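Local coordinates for protein necrotic enteritis toxin B (Clostridium perfringens, PDB 4I0N) that is a pore-forming toxin of the leukocidin/hemolysin family that probably assembles into beta-barrel channels in the membranes of host cells, at residues E61-D67 with E242-F246; Q151-I157 with W168-E174; I46-S51 with Y120-G124; N145-E150 with F220-A225. All coordinates share one frame. Residue numbers count along the deposited sequence, not the author numbering.

Contact 1 of 4, residues E61-D67 with E242-F246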
loop_
_atom_site.group_PDB
_atom_site.type_symbol
_atom_site.label_atom_id
_atom_site.label_comp_id
_atom_site.label_asym_id
_atom_site.label_seq_id
_atom_site.Cartn_x
_atom_site.Cartn_y
_atom_site.Cartn_z
ATOM N N GLU A 61 3.484 -6.795 -4.272
ATOM C CA GLU A 61 4.537 -5.796 -4.135
ATOM C C GLU A 61 4.330 -4.756 -5.185
ATOM O O GLU A 61 3.948 -5.068 -6.319
ATOM C CB GLU A 61 5.915 -6.404 -4.397
ATOM C CG GLU A 61 6.283 -7.520 -3.523
ATOM C CD GLU A 61 7.496 -8.212 -4.084
ATOM O OE1 GLU A 61 7.323 -9.217 -4.806
ATOM O OE2 GLU A 61 8.611 -7.695 -3.861
ATOM N N GLY A 62 4.608 -3.513 -4.842
ATOM C CA GLY A 62 4.357 -2.490 -5.827
ATOM C C GLY A 62 4.992 -1.170 -5.521
ATOM O O GLY A 62 5.870 -1.055 -4.657
ATOM N N PHE A 63 4.552 -0.174 -6.267
ATOM C CA PHE A 63 5.062 1.158 -6.081
ATOM C C PHE A 63 4.020 2.169 -6.515
ATOM O O PHE A 63 3.395 2.017 -7.577
ATOM C CB PHE A 63 6.340 1.373 -6.878
ATOM C CG PHE A 63 6.988 2.693 -6.603
ATOM C CD1 PHE A 63 7.682 2.903 -5.395
ATOM C CD2 PHE A 63 6.876 3.738 -7.507
ATOM C CE1 PHE A 63 8.278 4.138 -5.132
ATOM C CE2 PHE A 63 7.479 4.985 -7.248
ATOM C CZ PHE A 63 8.173 5.181 -6.052
ATOM N N ILE A 64 3.856 3.202 -5.688
ATOM C CA ILE A 64 3.001 4.337 -6.016
ATOM C C ILE A 64 3.866 5.605 -5.918
ATOM O O ILE A 64 4.334 5.951 -4.814
ATOM C CB ILE A 64 1.767 4.464 -5.073
ATOM C CG1 ILE A 64 0.925 3.182 -5.053
ATOM C CG2 ILE A 64 0.913 5.670 -5.480
ATOM C CD1 ILE A 64 -0.070 3.053 -3.848
ATOM N N PRO A 65 4.094 6.298 -7.048
ATOM C CA PRO A 65 4.920 7.528 -6.992
ATOM C C PRO A 65 4.271 8.600 -6.116
ATOM O O PRO A 65 3.040 8.649 -6.009
ATOM C CB PRO A 65 4.968 8.030 -8.449
ATOM C CG PRO A 65 4.272 7.008 -9.268
ATOM C CD PRO A 65 3.560 6.024 -8.400
ATOM N N SER A 66 5.091 9.426 -5.466
ATOM C CA SER A 66 4.533 10.445 -4.575
ATOM C C SER A 66 3.892 11.570 -5.386
ATOM O O SER A 66 2.936 12.210 -4.939
ATOM C CB SER A 66 5.617 11.032 -3.653
ATOM O OG SER A 66 6.635 11.699 -4.398
ATOM N N ASP A 67 4.456 11.815 -6.564
ATOM C CA ASP A 67 4.092 12.970 -7.399
ATOM C C ASP A 67 4.164 14.291 -6.638
ATOM O O ASP A 67 3.385 15.215 -6.883
ATOM C CB ASP A 67 2.704 12.780 -8.012
ATOM C CG ASP A 67 2.437 13.734 -9.149
ATOM O OD1 ASP A 67 3.336 13.916 -9.993
ATOM O OD2 ASP A 67 1.350 14.332 -9.175
ATOM N N GLU A 242 -6.244 -2.126 -6.313
ATOM C CA GLU A 242 -6.619 -0.724 -6.543
ATOM C C GLU A 242 -5.685 0.135 -5.719
ATOM O O GLU A 242 -5.519 -0.099 -4.515
ATOM C CB GLU A 242 -8.064 -0.416 -6.140
ATOM C CG GLU A 242 -9.094 -1.345 -6.752
ATOM C CD GLU A 242 -10.492 -1.083 -6.234
ATOM O OE1 GLU A 242 -10.666 -0.365 -5.198
ATOM O OE2 GLU A 242 -11.434 -1.598 -6.875
ATOM N N TYR A 243 -5.054 1.096 -6.383
ATOM C CA TYR A 243 -4.177 2.043 -5.716
ATOM C C TYR A 243 -4.783 3.434 -5.825
ATOM O O TYR A 243 -5.216 3.855 -6.900
ATOM C CB TYR A 243 -2.846 2.096 -6.448
ATOM C CG TYR A 243 -1.949 0.909 -6.369
ATOM C CD1 TYR A 243 -1.934 0.044 -5.267
ATOM C CD2 TYR A 243 -1.013 0.705 -7.385
ATOM C CE1 TYR A 243 -1.006 -1.011 -5.199
ATOM C CE2 TYR A 243 -0.093 -0.325 -7.322
ATOM C CZ TYR A 243 -0.091 -1.185 -6.256
ATOM O OH TYR A 243 0.852 -2.196 -6.265
ATOM N N GLN A 244 -4.779 4.160 -4.718
ATOM C CA GLN A 244 -5.327 5.510 -4.684
ATOM C C GLN A 244 -4.374 6.371 -3.879
ATOM O O GLN A 244 -3.871 5.941 -2.843
ATOM C CB GLN A 244 -6.706 5.428 -4.043
ATOM C CG GLN A 244 -7.613 6.591 -4.234
ATOM C CD GLN A 244 -9.070 6.137 -4.096
ATOM O OE1 GLN A 244 -9.348 5.006 -3.679
ATOM N NE2 GLN A 244 -9.978 6.990 -4.456
ATOM N N ARG A 245 -4.096 7.583 -4.355
ATOM C CA ARG A 245 -3.208 8.458 -3.624
ATOM C C ARG A 245 -3.947 9.767 -3.386
ATOM O O ARG A 245 -4.332 10.428 -4.346
ATOM C CB ARG A 245 -1.916 8.692 -4.419
ATOM C CG ARG A 245 -0.815 9.362 -3.572
ATOM C CD ARG A 245 0.344 9.938 -4.397
ATOM N NE ARG A 245 -0.133 11.005 -5.282
ATOM C CZ ARG A 245 0.042 11.015 -6.601
ATOM N NH1 ARG A 245 0.763 10.061 -7.202
ATOM N NH2 ARG A 245 -0.471 12.012 -7.316
ATOM N N PHE A 246 -4.184 10.102 -2.122
ATOM C CA PHE A 246 -4.916 11.324 -1.766
ATOM C C PHE A 246 -3.896 12.396 -1.486
ATOM O O PHE A 246 -3.097 12.273 -0.551
ATOM C CB PHE A 246 -5.791 11.099 -0.543
ATOM C CG PHE A 246 -6.880 10.072 -0.770
ATOM C CD1 PHE A 246 -8.052 10.438 -1.430
ATOM C CD2 PHE A 246 -6.732 8.761 -0.341
ATOM C CE1 PHE A 246 -9.079 9.497 -1.653
ATOM C CE2 PHE A 246 -7.742 7.826 -0.551
ATOM C CZ PHE A 246 -8.918 8.200 -1.212
#

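Contact 2 of 4, residues Q151-I157 with W168-E174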
loop_
_atom_site.group_PDB
_atom_site.type_symbol
_atom_site.label_atom_id
_atom_site.label_comp_id
_atom_site.label_asym_id
_atom_site.label_seq_id
_atom_site.Cartn_x
_atom_site.Cartn_y
_atom_site.Cartn_z
ATOM N N GLN A 151 7.750 2.985 6.131
ATOM C CA GLN A 151 6.754 4.060 6.051
ATOM C C GLN A 151 7.141 5.259 6.942
ATOM O O GLN A 151 6.318 5.733 7.717
ATOM C CB GLN A 151 5.359 3.522 6.418
ATOM C CG GLN A 151 5.336 2.894 7.832
ATOM C CD GLN A 151 3.946 2.456 8.279
ATOM O OE1 GLN A 151 2.999 2.526 7.520
ATOM N NE2 GLN A 151 3.836 1.983 9.524
ATOM N N PRO A 152 8.381 5.769 6.818
ATOM C CA PRO A 152 8.772 6.902 7.701
ATOM C C PRO A 152 7.758 8.049 7.668
ATOM O O PRO A 152 7.341 8.474 6.585
ATOM C CB PRO A 152 10.122 7.362 7.137
ATOM C CG PRO A 152 10.143 6.800 5.716
ATOM C CD PRO A 152 9.431 5.474 5.828
ATOM N N ASP A 153 7.362 8.493 8.865
ATOM C CA ASP A 153 6.382 9.586 9.084
ATOM C C ASP A 153 4.922 9.242 8.814
ATOM O O ASP A 153 4.068 10.133 8.936
ATOM C CB ASP A 153 6.734 10.855 8.280
ATOM C CG ASP A 153 8.072 11.465 8.680
ATOM O OD1 ASP A 153 8.654 11.099 9.732
ATOM O OD2 ASP A 153 8.531 12.337 7.927
ATOM N N PHE A 154 4.642 7.977 8.460
ATOM C CA PHE A 154 3.301 7.505 8.145
ATOM C C PHE A 154 2.946 6.344 9.062
ATOM O O PHE A 154 3.831 5.821 9.778
ATOM C CB PHE A 154 3.201 7.036 6.675
ATOM C CG PHE A 154 3.140 8.147 5.667
ATOM C CD1 PHE A 154 2.000 8.307 4.870
ATOM C CD2 PHE A 154 4.251 8.979 5.450
ATOM C CE1 PHE A 154 1.950 9.335 3.874
ATOM C CE2 PHE A 154 4.231 9.998 4.478
ATOM C CZ PHE A 154 3.068 10.178 3.683
ATOM N N ARG A 155 1.666 5.961 9.070
ATOM C CA ARG A 155 1.220 4.730 9.738
ATOM C C ARG A 155 0.361 3.919 8.790
ATOM O O ARG A 155 -0.179 4.470 7.821
ATOM C CB ARG A 155 0.413 5.059 11.005
ATOM C CG ARG A 155 -0.795 5.933 10.746
ATOM C CD ARG A 155 -1.770 5.932 11.949
ATOM N NE ARG A 155 -1.085 6.146 13.214
ATOM C CZ ARG A 155 -1.044 7.306 13.874
ATOM N NH1 ARG A 155 -1.664 8.388 13.389
ATOM N NH2 ARG A 155 -0.373 7.391 15.026
ATOM N N THR A 156 0.248 2.621 9.058
ATOM C CA THR A 156 -0.589 1.735 8.262
ATOM C C THR A 156 -1.825 1.373 9.083
ATOM O O THR A 156 -1.706 0.952 10.241
ATOM C CB THR A 156 0.150 0.439 7.923
ATOM O OG1 THR A 156 1.248 0.761 7.067
ATOM C CG2 THR A 156 -0.799 -0.562 7.212
ATOM N N ILE A 157 -2.999 1.579 8.491
ATOM C CA ILE A 157 -4.266 1.236 9.148
ATOM C C ILE A 157 -4.953 0.230 8.243
ATOM O O ILE A 157 -5.295 0.560 7.101
ATOM C CB ILE A 157 -5.169 2.485 9.324
ATOM C CG1 ILE A 157 -4.414 3.568 10.129
ATOM C CG2 ILE A 157 -6.528 2.102 9.962
ATOM C CD1 ILE A 157 -4.948 4.981 9.929
ATOM N N TRP A 168 -5.990 -1.079 3.100
ATOM C CA TRP A 168 -5.036 -0.433 3.993
ATOM C C TRP A 168 -4.887 1.032 3.619
ATOM O O TRP A 168 -4.751 1.356 2.441
ATOM C CB TRP A 168 -3.660 -1.064 3.862
ATOM C CG TRP A 168 -3.580 -2.509 4.257
ATOM C CD1 TRP A 168 -3.297 -3.007 5.499
ATOM C CD2 TRP A 168 -3.776 -3.640 3.402
ATOM N NE1 TRP A 168 -3.304 -4.387 5.474
ATOM C CE2 TRP A 168 -3.594 -4.802 4.198
ATOM C CE3 TRP A 168 -4.085 -3.788 2.035
ATOM C CZ2 TRP A 168 -3.681 -6.106 3.669
ATOM C CZ3 TRP A 168 -4.209 -5.085 1.518
ATOM C CH2 TRP A 168 -3.996 -6.222 2.328
ATOM N N ASP A 169 -4.919 1.902 4.623
ATOM C CA ASP A 169 -4.500 3.287 4.445
ATOM C C ASP A 169 -3.131 3.460 5.054
ATOM O O ASP A 169 -2.907 3.084 6.209
ATOM C CB ASP A 169 -5.481 4.242 5.125
ATOM C CG ASP A 169 -6.687 4.528 4.281
ATOM O OD1 ASP A 169 -6.721 4.097 3.107
ATOM O OD2 ASP A 169 -7.605 5.194 4.785
ATOM N N ILE A 170 -2.218 4.002 4.262
ATOM C CA ILE A 170 -0.910 4.384 4.769
ATOM C C ILE A 170 -0.978 5.905 4.828
ATOM O O ILE A 170 -0.934 6.599 3.795
ATOM C CB ILE A 170 0.248 3.822 3.911
ATOM C CG1 ILE A 170 0.340 2.295 4.083
ATOM C CG2 ILE A 170 1.596 4.492 4.287
ATOM C CD1 ILE A 170 -0.689 1.519 3.293
ATOM N N LYS A 171 -1.134 6.408 6.052
ATOM C CA LYS A 171 -1.577 7.778 6.260
ATOM C C LYS A 171 -0.515 8.576 7.002
ATOM O O LYS A 171 0.099 8.099 7.943
ATOM C CB LYS A 171 -2.893 7.800 7.066
ATOM C CG LYS A 171 -3.499 9.186 7.243
ATOM C CD LYS A 171 -4.872 9.059 7.983
ATOM C CE LYS A 171 -5.508 10.432 8.283
ATOM N NZ LYS A 171 -5.916 11.200 7.044
ATOM N N PHE A 172 -0.336 9.816 6.587
ATOM C CA PHE A 172 0.678 10.666 7.167
ATOM C C PHE A 172 0.358 10.908 8.640
ATOM O O PHE A 172 -0.820 11.098 9.022
ATOM C CB PHE A 172 0.701 11.997 6.409
ATOM C CG PHE A 172 1.712 12.967 6.949
ATOM C CD1 PHE A 172 3.066 12.785 6.693
ATOM C CD2 PHE A 172 1.295 14.068 7.712
ATOM C CE1 PHE A 172 4.015 13.691 7.204
ATOM C CE2 PHE A 172 2.223 14.966 8.224
ATOM C CZ PHE A 172 3.591 14.777 7.959
ATOM N N VAL A 173 1.400 10.903 9.463
ATOM C CA VAL A 173 1.256 11.153 10.889
ATOM C C VAL A 173 1.784 12.547 11.223
ATOM O O VAL A 173 1.008 13.430 11.579
ATOM C CB VAL A 173 2.008 10.085 11.748
ATOM C CG1 VAL A 173 1.933 10.446 13.229
ATOM C CG2 VAL A 173 1.399 8.681 11.520
ATOM N N GLU A 174 3.104 12.740 11.127
ATOM C CA GLU A 174 3.747 14.018 11.485
ATOM C C GLU A 174 5.166 14.040 10.937
ATOM O O GLU A 174 5.775 12.982 10.712
ATOM C CB GLU A 174 3.798 14.215 13.029
ATOM C CG GLU A 174 4.667 13.177 13.749
ATOM C CD GLU A 174 4.805 13.401 15.248
ATOM O OE1 GLU A 174 4.192 14.346 15.787
ATOM O OE2 GLU A 174 5.547 12.617 15.887
HETATM O O HOH W 1 7.493 11.374 12.217
HETATM O O HOH W 2 -2.441 9.264 10.581
#

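Contact 3 of 4, residues I46-S51 with Y120-G124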
loop_
_atom_site.group_PDB
_atom_site.type_symbol
_atom_site.label_atom_id
_atom_site.label_comp_id
_atom_site.label_asym_id
_atom_site.label_seq_id
_atom_site.Cartn_x
_atom_site.Cartn_y
_atom_site.Cartn_z
ATOM N N ILE A 46 -1.342 -24.210 -3.097
ATOM C CA ILE A 46 -1.115 -25.477 -2.410
ATOM C C ILE A 46 -2.220 -26.436 -2.806
ATOM O O ILE A 46 -3.397 -26.080 -2.762
ATOM C CB ILE A 46 -1.089 -25.336 -0.857
ATOM C CG1 ILE A 46 -0.033 -24.322 -0.401
ATOM C CG2 ILE A 46 -0.814 -26.675 -0.189
ATOM C CD1 ILE A 46 -0.638 -23.051 0.100
ATOM N N GLU A 47 -1.821 -27.629 -3.229
ATOM C CA GLU A 47 -2.742 -28.729 -3.469
ATOM C C GLU A 47 -2.440 -29.693 -2.335
ATOM O O GLU A 47 -1.429 -30.419 -2.370
ATOM C CB GLU A 47 -2.495 -29.395 -4.831
ATOM C CG GLU A 47 -2.743 -28.490 -6.035
ATOM C CD GLU A 47 -4.216 -28.131 -6.245
ATOM O OE1 GLU A 47 -5.110 -28.770 -5.633
ATOM O OE2 GLU A 47 -4.473 -27.226 -7.059
ATOM N N ASP A 48 -3.319 -29.662 -1.335
ATOM C CA ASP A 48 -3.140 -30.356 -0.069
ATOM C C ASP A 48 -4.171 -31.485 0.045
ATOM O O ASP A 48 -5.369 -31.217 0.159
ATOM C CB ASP A 48 -3.308 -29.330 1.067
ATOM C CG ASP A 48 -2.961 -29.882 2.442
ATOM O OD1 ASP A 48 -2.705 -31.092 2.582
ATOM O OD2 ASP A 48 -2.933 -29.067 3.409
ATOM N N PRO A 49 -3.710 -32.756 0.012
ATOM C CA PRO A 49 -4.589 -33.934 0.195
ATOM C C PRO A 49 -5.176 -34.039 1.602
ATOM O O PRO A 49 -6.038 -34.895 1.847
ATOM C CB PRO A 49 -3.652 -35.136 -0.042
ATOM C CG PRO A 49 -2.337 -34.572 -0.515
ATOM C CD PRO A 49 -2.293 -33.128 -0.105
ATOM N N HIS A 50 -4.686 -33.196 2.512
ATOM C CA HIS A 50 -5.084 -33.213 3.925
ATOM C C HIS A 50 -6.015 -32.052 4.292
ATOM O O HIS A 50 -6.402 -31.899 5.444
ATOM C CB HIS A 50 -3.821 -33.195 4.791
ATOM C CG HIS A 50 -2.841 -34.263 4.412
ATOM N ND1 HIS A 50 -3.041 -35.592 4.712
ATOM C CD2 HIS A 50 -1.686 -34.208 3.702
ATOM C CE1 HIS A 50 -2.042 -36.310 4.229
ATOM N NE2 HIS A 50 -1.208 -35.496 3.607
ATOM N N SER A 51 -6.382 -31.256 3.296
ATOM C CA SER A 51 -7.351 -30.175 3.487
ATOM C C SER A 51 -8.584 -30.389 2.610
ATOM O O SER A 51 -8.478 -30.937 1.523
ATOM C CB SER A 51 -6.703 -28.833 3.166
ATOM O OG SER A 51 -7.654 -27.781 3.251
ATOM N N TYR A 120 1.050 -21.110 6.046
ATOM C CA TYR A 120 0.105 -22.179 5.751
ATOM C C TYR A 120 0.607 -23.462 6.389
ATOM O O TYR A 120 1.763 -23.835 6.213
ATOM C CB TYR A 120 -0.063 -22.366 4.234
ATOM C CG TYR A 120 -0.982 -23.516 3.892
ATOM C CD1 TYR A 120 -2.352 -23.309 3.749
ATOM C CD2 TYR A 120 -0.492 -24.812 3.727
ATOM C CE1 TYR A 120 -3.213 -24.360 3.454
ATOM C CE2 TYR A 120 -1.347 -25.876 3.440
ATOM C CZ TYR A 120 -2.707 -25.637 3.301
ATOM O OH TYR A 120 -3.572 -26.662 3.005
ATOM N N SER A 121 -0.267 -24.133 7.126
ATOM C CA SER A 121 0.042 -25.449 7.676
ATOM C C SER A 121 -0.712 -26.527 6.925
ATOM O O SER A 121 -1.897 -26.364 6.624
ATOM C CB SER A 121 -0.349 -25.517 9.142
ATOM O OG SER A 121 0.428 -24.610 9.893
ATOM N N ILE A 122 -0.025 -27.627 6.631
ATOM C CA ILE A 122 -0.669 -28.770 5.964
ATOM C C ILE A 122 -1.894 -29.153 6.801
ATOM O O ILE A 122 -1.823 -29.209 8.033
ATOM C CB ILE A 122 0.327 -29.945 5.738
ATOM C CG1 ILE A 122 1.328 -29.548 4.637
ATOM C CG2 ILE A 122 -0.418 -31.241 5.347
ATOM C CD1 ILE A 122 2.630 -30.331 4.623
ATOM N N GLY A 123 -3.029 -29.340 6.135
ATOM C CA GLY A 123 -4.301 -29.526 6.827
ATOM C C GLY A 123 -5.199 -28.317 6.656
ATOM O O GLY A 123 -6.416 -28.406 6.835
ATOM N N GLY A 124 -4.595 -27.182 6.321
ATOM C CA GLY A 124 -5.342 -25.982 5.943
ATOM C C GLY A 124 -5.291 -24.777 6.860
ATOM O O GLY A 124 -5.814 -23.714 6.510
#

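Contact 4 of 4, residues N145-E150 with F220-A225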
loop_
_atom_site.group_PDB
_atom_site.type_symbol
_atom_site.label_atom_id
_atom_site.label_comp_id
_atom_site.label_asym_id
_atom_site.label_seq_id
_atom_site.Cartn_x
_atom_site.Cartn_y
_atom_site.Cartn_z
ATOM N N ASN A 145 4.561 -16.485 3.430
ATOM C CA ASN A 145 4.879 -15.288 2.672
ATOM C C ASN A 145 5.237 -14.215 3.683
ATOM O O ASN A 145 4.494 -13.990 4.638
ATOM C CB ASN A 145 3.681 -14.856 1.823
ATOM C CG ASN A 145 3.577 -15.623 0.508
ATOM O OD1 ASN A 145 4.266 -16.627 0.288
ATOM N ND2 ASN A 145 2.706 -15.153 -0.371
ATOM N N THR A 146 6.378 -13.568 3.495
ATOM C CA THR A 146 6.810 -12.525 4.418
ATOM C C THR A 146 6.708 -11.181 3.698
ATOM O O THR A 146 7.062 -11.077 2.511
ATOM C CB THR A 146 8.253 -12.756 4.905
ATOM O OG1 THR A 146 8.327 -14.002 5.616
ATOM C CG2 THR A 146 8.683 -11.635 5.870
ATOM N N ILE A 147 6.173 -10.172 4.385
ATOM C CA ILE A 147 6.112 -8.829 3.819
ATOM C C ILE A 147 7.069 -7.902 4.548
ATOM O O ILE A 147 7.422 -8.131 5.704
ATOM C CB ILE A 147 4.688 -8.207 3.881
ATOM C CG1 ILE A 147 4.269 -8.006 5.349
ATOM C CG2 ILE A 147 3.692 -9.064 3.082
ATOM C CD1 ILE A 147 3.152 -6.993 5.533
ATOM N N SER A 148 7.474 -6.840 3.862
ATOM C CA SER A 148 8.399 -5.861 4.422
ATOM C C SER A 148 8.264 -4.567 3.655
ATOM O O SER A 148 8.362 -4.553 2.419
ATOM C CB SER A 148 9.857 -6.358 4.295
ATOM O OG SER A 148 10.768 -5.338 4.677
ATOM N N TYR A 149 8.028 -3.476 4.378
ATOM C CA TYR A 149 8.148 -2.150 3.784
ATOM C C TYR A 149 8.435 -1.102 4.828
ATOM O O TYR A 149 8.266 -1.346 6.016
ATOM C CB TYR A 149 6.903 -1.769 2.950
ATOM C CG TYR A 149 5.603 -1.659 3.714
ATOM C CD1 TYR A 149 5.259 -0.471 4.412
ATOM C CD2 TYR A 149 4.712 -2.727 3.751
ATOM C CE1 TYR A 149 4.020 -0.361 5.070
ATOM C CE2 TYR A 149 3.475 -2.635 4.426
ATOM C CZ TYR A 149 3.149 -1.460 5.087
ATOM O OH TYR A 149 1.935 -1.379 5.735
ATOM N N GLU A 150 8.920 0.047 4.380
ATOM C CA GLU A 150 9.132 1.167 5.281
ATOM C C GLU A 150 8.090 2.283 5.053
ATOM O O GLU A 150 7.591 2.493 3.925
ATOM C CB GLU A 150 10.567 1.698 5.169
ATOM C CG GLU A 150 10.850 2.406 3.870
ATOM C CD GLU A 150 12.237 3.010 3.807
ATOM O OE1 GLU A 150 12.895 3.167 4.870
ATOM O OE2 GLU A 150 12.659 3.325 2.677
ATOM N N PHE A 220 5.615 5.336 -2.354
ATOM C CA PHE A 220 5.417 4.265 -1.388
ATOM C C PHE A 220 5.608 2.933 -2.095
ATOM O O PHE A 220 5.189 2.769 -3.247
ATOM C CB PHE A 220 4.018 4.380 -0.754
ATOM C CG PHE A 220 3.667 3.255 0.200
ATOM C CD1 PHE A 220 4.512 2.936 1.269
ATOM C CD2 PHE A 220 2.471 2.549 0.050
ATOM C CE1 PHE A 220 4.191 1.912 2.165
ATOM C CE2 PHE A 220 2.133 1.507 0.934
ATOM C CZ PHE A 220 3.010 1.189 1.992
ATOM N N SER A 221 6.248 1.990 -1.409
ATOM C CA SER A 221 6.437 0.643 -1.951
ATOM C C SER A 221 5.638 -0.375 -1.150
ATOM O O SER A 221 6.197 -1.036 -0.266
ATOM C CB SER A 221 7.913 0.228 -1.916
ATOM O OG SER A 221 8.707 1.120 -2.664
ATOM N N PRO A 222 4.344 -0.517 -1.465
ATOM C CA PRO A 222 3.530 -1.409 -0.654
ATOM C C PRO A 222 3.966 -2.878 -0.765
ATOM O O PRO A 222 4.470 -3.312 -1.808
ATOM C CB PRO A 222 2.122 -1.212 -1.218
ATOM C CG PRO A 222 2.353 -0.804 -2.669
ATOM C CD PRO A 222 3.576 0.096 -2.571
ATOM N N ASN A 223 3.774 -3.619 0.323
ATOM C CA ASN A 223 4.001 -5.069 0.328
ATOM C C ASN A 223 2.980 -5.608 1.315
ATOM O O ASN A 223 3.082 -5.361 2.519
ATOM C CB ASN A 223 5.443 -5.417 0.754
ATOM C CG ASN A 223 5.818 -6.908 0.537
ATOM O OD1 ASN A 223 6.840 -7.360 1.068
ATOM N ND2 ASN A 223 5.020 -7.660 -0.238
ATOM N N MET A 224 1.966 -6.284 0.787
ATOM C CA MET A 224 0.916 -6.872 1.592
ATOM C C MET A 224 0.759 -8.307 1.139
ATOM O O MET A 224 1.200 -8.668 0.052
ATOM C CB MET A 224 -0.425 -6.136 1.440
ATOM C CG MET A 224 -0.482 -4.771 2.074
ATOM S SD MET A 224 0.248 -3.481 1.019
ATOM C CE MET A 224 0.063 -2.059 2.111
ATOM N N ALA A 225 0.126 -9.127 1.955
ATOM C CA ALA A 225 -0.057 -10.522 1.568
ATOM C C ALA A 225 -1.383 -11.055 2.069
ATOM O O ALA A 225 -1.935 -10.556 3.058
ATOM C CB ALA A 225 1.105 -11.383 2.075
HETATM O O HOH W 3 8.473 -2.673 0.159
HETATM O O HOH W 4 7.845 2.287 1.143
#

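Contact 1 of 4, residues E61-D67 with E242-F246
I64 lies across one face of the Y243 ring: its CG1 sits 4.0 Å from the ring centroid in a CH-pi contact, and its CD1 is 3.8 Å from Y243 CG. The tip of the same tyrosine runs against the backbone of G62, with Y243 OH 3.5 Å from G62 CA. A beta carbon there would collide with the hydroxyl, whose own hydrogen bond goes to K38 O. The two strands belong to different antiparallel sheets, and the axes of 61-65 and 242-246, which approach to 8.6 Å and cross at -28°, show the face-to-face packing of the beta sandwich in the alpha-hemolysin fold. At the end of strand 53-65, R245 reaches over to the chain. R245 NH1 donates to P65 O at 2.9 Å, and R245 NH2 forms a 3.5 Å salt bridge with D67 OD2, while S66 O lies over the guanidinium face. D247 and E270 also bind this arginine, and D67 has a second cationic partner in K80.

Contact 2 of 4, residues Q151-I157 with W168-E174
W168 opens the pairing with its CA 3.3 Å from I157 O and its indole CD1 3.9 Å from T156 CG2; its NE1 bonds to P105 O. D169 faces I157 in an antiparallel hydrogen-bonded pair, D169 N to I157 O at 2.8 Å and I157 N to D169 O at 2.7 Å, while its carboxylate meets R86. I170 lies opposite T156 in a non-hydrogen-bonded pair and also packs its CG2 3.8 Å from F154 CB. K171 restores the ladder with R155, through R155 N to K171 O at 2.9 Å and K171 N to R155 O at 2.8 Å, and sends its amine to E83. At F172 the ring turns its edge to the face of F154, centroids 5.5 Å apart and planes at 80°, with F172 CA above that same face. V173 N then bonds to D153 O at 2.8 Å, in the type II turn that leads into strand 154-157, and V173 CG2 covers the guanidinium of R155, which pairs with D110. E174 ends the walk, its O linked through a water to D153 OD1. The main-chain ladder thus fixes the register of this beta hairpin; T156 and I170 lie on its buried face, whereas R155, K171 and D169, with I157 among them, lie on the partly exposed one, their charges answered by D110, E83 and R86.

Contact 3 of 4, residues I46-S51 with Y120-G124
A single carboxylate oxygen, D48 OD2, receives two short hydrogen bonds from the other segment: Y120 OH donates to it at 2.5 Å and the backbone G123 N at 2.7 Å, the latter almost in line. D48 OD1 instead accepts from H50 N at 2.9 Å, forming an Asx turn within the type I turn D48-S51. One aspartate therefore shapes its own loop and holds the opposite one. That loop is a type II turn, closed by G124 N to S121 O at 2.8 Å. The positive phi angles of G123 and G124 call for glycine, and a beta carbon on G124 would also crowd S51 OG. Next to these hydrogen bonds I46 lays its CD1 over the face of Y120, 4.0 Å from the ring centroid, so the tyrosine is held by its ring as well as its hydroxyl. Farther out, the exposed H50 touches I122, CD2 to CG2 at 3.6 Å, and G123 CA lies 3.5 Å from H50 O. Strand 37-47 belongs to the sandwich, whereas Y120 ends a strand of a small separate sheet, consistent with the folded prestem docked on the cap domain in soluble monomers of the alpha-hemolysin family.

Contact 4 of 4, residues N145-E150 with F220-A225
The ring of Y149 projects from strand 145-150 into a hollow walled by F220, S221, N223 and M224. F220 points its edge at the tyrosine face, with centroids 5.1 Å apart and planes at 87°, and Y149 CD1 comes within 3.4 Å of F220 CE1. The Y149 hydroxyl is hydrogen-bonded to T156. A second bump, I147, drops its CG2 into a notch along the backbone of the other strand, 3.6 Å from both M224 C and A225 CB. In return N223 fills the space beside I147, and its OD1 accepts a hydrogen bond from S148 N at 2.9 Å. The strands run antiparallel, but the axes of 145-150 and 223-225 come no closer than 5.9 Å, and two waters bridge the backbones, one joining S148 O to S221 O, the other E150 O to S221 N. Such side-chain and water packing of a small three-stranded sheet on the sandwich fits the prestem of a water-soluble monomer, folded against the cap as in staphylococcal relatives.

How the contacts relate
From the N terminus, contact 3 opens at 46-51 and contact 1 at 61-67, before contact 3 closes at 120-124; the two therefore cross along the chain. Contact 4 begins at 145-150, and within its span contact 2 opens and closes as a local hairpin. Contact 4 then closes at 220-225 and contact 1 last, at 242-246, enclosing both. Contact 1 joins the two sheets of the sandwich, while contacts 3 and 4 fasten the small three-stranded sheet to it at well-separated points, their centres about 25 Å apart. Contact 4 is the hub: I64 N probably bonds to F220 O (2.8 Å), and I170 CG1 packs 3.6 Å from F220 CZ, so it touches both contact 1 and contact 2.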